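Local coordinates for uncharacterized protein Q64V53_BACFR (Bacteroides fragilis, PDB 2RA8) that is of unknown function but joins a WGR domain to a leucine-rich-repeat domain, an architecture consistent with a role in binding other macromolecules, at residues L185-K190 / V210-G215. Numbering follows the deposited sequence.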
ATOM      1  N   LEU A 185      14.149 -21.114   9.005  1.00 26.98           N
ATOM      2  CA  LEU A 185      13.772 -20.495  10.263  1.00 19.16           C
ATOM      3  C   LEU A 185      13.482 -21.518  11.329  1.00 23.93           C
ATOM      4  O   LEU A 185      13.003 -22.609  11.041  1.00 19.28           O
ATOM      5  CB  LEU A 185      12.519 -19.616  10.074  1.00 30.35           C
ATOM      6  CG  LEU A 185      11.807 -19.143  11.351  1.00 16.99           C
ATOM      7  CD1 LEU A 185      12.723 -18.203  12.134  1.00 23.18           C
ATOM      8  CD2 LEU A 185      10.508 -18.444  11.006  1.00 17.48           C
ATOM      9  N   SER A 186      13.781 -21.166  12.572  1.00 23.84           N
ATOM     10  CA  SER A 186      13.486 -22.039  13.703  1.00 27.11           C
ATOM     11  C   SER A 186      13.354 -21.153  14.914  1.00 21.43           C
ATOM     12  O   SER A 186      13.942 -20.076  14.955  1.00 20.00           O
ATOM     13  CB  SER A 186      14.604 -23.061  13.926  1.00 29.01           C
ATOM     14  OG  SER A 186      14.229 -23.980  14.940  1.00 29.89           O
ATOM     15  N   ILE A 187      12.564 -21.584  15.893  1.00 26.39           N
ATOM     16  CA  ILE A 187      12.370 -20.812  17.116  1.00 23.93           C
ATOM     17  C   ILE A 187      12.544 -21.714  18.310  1.00 29.46           C
ATOM     18  O   ILE A 187      12.311 -21.312  19.448  1.00 20.82           O
ATOM     19  CB  ILE A 187      10.970 -20.162  17.177  1.00 20.54           C
ATOM     20  CG1 ILE A 187       9.885 -21.236  17.108  1.00 24.63           C
ATOM     21  CG2 ILE A 187      10.824 -19.148  16.049  1.00 26.49           C
ATOM     22  CD1 ILE A 187       8.492 -20.704  17.356  1.00 23.75           C
ATOM     23  N   GLY A 188      12.949 -22.953  18.035  1.00 20.86           N
ATOM     24  CA  GLY A 188      13.186 -23.920  19.087  1.00 16.93           C
ATOM     25  C   GLY A 188      11.955 -24.585  19.664  1.00 25.70           C
ATOM     26  O   GLY A 188      10.822 -24.338  19.232  1.00 26.83           O
ATOM     27  N   LYS A 189      12.199 -25.447  20.646  1.00 26.80           N
ATOM     28  CA  LYS A 189      11.151 -26.173  21.341  1.00 29.34           C
ATOM     29  C   LYS A 189      11.438 -25.991  22.810  1.00 32.67           C
ATOM     30  O   LYS A 189      12.056 -26.840  23.445  1.00 30.51           O
ATOM     31  CB  LYS A 189      11.198 -27.659  20.965  1.00 30.64           C
ATOM     32  CG  LYS A 189      11.031 -27.895  19.473  1.00 24.69           C
ATOM     33  CD  LYS A 189      11.056 -29.360  19.098  1.00 30.24           C
ATOM     34  CE  LYS A 189      11.075 -29.514  17.584  1.00 41.82           C
ATOM     35  NZ  LYS A 189      11.062 -30.943  17.164  1.00 43.02           N
ATOM     36  N   LYS A 190      11.000 -24.857  23.345  1.00 27.16           N
ATOM     37  CA  LYS A 190      11.233 -24.531  24.743  1.00 27.65           C
ATOM     38  C   LYS A 190      10.016 -23.908  25.345  1.00 28.34           C
ATOM     39  O   LYS A 190       9.104 -23.467  24.636  1.00 26.09           O
ATOM     40  CB  LYS A 190      12.404 -23.546  24.868  1.00 35.30           C
ATOM     41  CG  LYS A 190      13.712 -24.059  24.279  1.00 28.84           C
ATOM     42  CD  LYS A 190      14.769 -22.965  24.169  1.00 39.11           C
ATOM     43  CE  LYS A 190      16.089 -23.559  23.679  1.00 41.48           C
ATOM     44  NZ  LYS A 190      17.142 -22.543  23.402  1.00 49.97           N
ATOM     45  N   VAL A 210       6.135 -25.369  12.393  1.00 20.61           N
ATOM     46  CA  VAL A 210       4.979 -25.830  13.149  1.00 24.18           C
ATOM     47  C   VAL A 210       5.412 -26.743  14.284  1.00 26.05           C
ATOM     48  O   VAL A 210       4.856 -26.689  15.390  1.00 32.30           O
ATOM     49  CB  VAL A 210       3.981 -26.588  12.245  1.00 18.44           C
ATOM     50  CG1 VAL A 210       2.792 -27.052  13.064  1.00 25.32           C
ATOM     51  CG2 VAL A 210       3.508 -25.684  11.112  1.00 29.02           C
ATOM     52  N   GLU A 211       6.411 -27.582  14.024  1.00 28.74           N
ATOM     53  CA  GLU A 211       6.902 -28.506  15.041  1.00 31.91           C
ATOM     54  C   GLU A 211       7.562 -27.778  16.185  1.00 24.46           C
ATOM     55  O   GLU A 211       7.507 -28.228  17.333  1.00 23.55           O
ATOM     56  CB  GLU A 211       7.864 -29.521  14.417  1.00 30.01           C
ATOM     57  CG  GLU A 211       7.168 -30.443  13.418  1.00 36.34           C
ATOM     58  CD  GLU A 211       8.064 -31.549  12.902  1.00 44.95           C
ATOM     59  OE1 GLU A 211       8.389 -32.465  13.688  1.00 65.40           O
ATOM     60  OE2 GLU A 211       8.442 -31.498  11.710  1.00 42.02           O
ATOM     61  N   ASP A 212       8.199 -26.650  15.888  1.00 20.29           N
ATOM     62  CA  ASP A 212       8.808 -25.854  16.944  1.00 21.22           C
ATOM     63  C   ASP A 212       7.706 -25.356  17.849  1.00 28.55           C
ATOM     64  O   ASP A 212       7.822 -25.405  19.074  1.00 22.26           O
ATOM     65  CB  ASP A 212       9.583 -24.662  16.372  1.00 21.93           C
ATOM     66  CG  ASP A 212      10.910 -25.068  15.762  1.00 30.04           C
ATOM     67  OD1 ASP A 212      11.441 -26.134  16.148  1.00 24.76           O
ATOM     68  OD2 ASP A 212      11.435 -24.317  14.907  1.00 19.44           O
ATOM     69  N   ILE A 213       6.612 -24.896  17.255  1.00 27.35           N
ATOM     70  CA  ILE A 213       5.488 -24.405  18.044  1.00 20.10           C
ATOM     71  C   ILE A 213       4.892 -25.520  18.879  1.00 25.01           C
ATOM     72  O   ILE A 213       4.716 -25.370  20.088  1.00 23.83           O
ATOM     73  CB  ILE A 213       4.410 -23.799  17.129  1.00 24.43           C
ATOM     74  CG1 ILE A 213       5.031 -22.662  16.313  1.00 14.72           C
ATOM     75  CG2 ILE A 213       3.248 -23.291  17.956  1.00 24.17           C
ATOM     76  CD1 ILE A 213       4.155 -22.155  15.193  1.00 17.96           C
ATOM     77  N   LEU A 214       4.607 -26.656  18.248  1.00 23.41           N
ATOM     78  CA  LEU A 214       4.027 -27.799  18.951  1.00 28.96           C
ATOM     79  C   LEU A 214       4.944 -28.268  20.054  1.00 28.15           C
ATOM     80  O   LEU A 214       4.491 -28.741  21.101  1.00 29.87           O
ATOM     81  CB  LEU A 214       3.790 -28.966  17.982  1.00 20.56           C
ATOM     82  CG  LEU A 214       3.044 -28.721  16.672  1.00 32.20           C
ATOM     83  CD1 LEU A 214       2.708 -30.067  16.026  1.00 30.98           C
ATOM     84  CD2 LEU A 214       1.782 -27.942  16.931  1.00 24.44           C
ATOM     85  N   GLY A 215       6.246 -28.140  19.819  1.00 18.34           N
ATOM     86  CA  GLY A 215       7.222 -28.558  20.812  1.00 23.07           C
ATOM     87  C   GLY A 215       7.469 -27.539  21.907  1.00 21.23           C
ATOM     88  O   GLY A 215       8.175 -27.825  22.877  1.00 31.44           O
TER
HETATM   89  O   HOH W   1      11.181 -31.010  14.388  1.00 30.17           O
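S186 and I187, in the loop between strands 176-180 and 197-201, both donate to one carboxylate oxygen of D212 on helix 207-215. S186 OG reaches D212 OD2 at 2.8 Å, on the syn side and 32° out of the carboxylate plane. The backbone N of I187 meets the same OD2 at 3.1 Å, well above that plane but on the same face, with a fairly straight N-H...O angle of 160°. The serine hydroxyl stands anti to its backbone N (chi1 -174°), which turns OG to the carboxylate. I187 CG1 lies against D212 CB at 3.5 Å, the side chains crossing obliquely, and I187 CD1 goes on to touch I213 CG1. G188 O makes a tight contact with D212 CB, 3.1 Å, and also faces D212 O, acceptor to acceptor, at 3.2 Å. The extended K189 chain crosses D212 at about a right angle, CE 3.7 Å from D212 OD1; its CB packs on G215 O, and NZ donates to a water that donates weakly to E211 OE1. Further out, S186 pairs through its backbone with L164, while I187 rests on I179 of strand 176-180 in the parallel sheet. The two donors and the nearby K189 ammonium, not in contact, probably favour ionised D212, against the adjacent G188 carbonyl; both direct hydrogen bonds from loop to helix end on this one side chain.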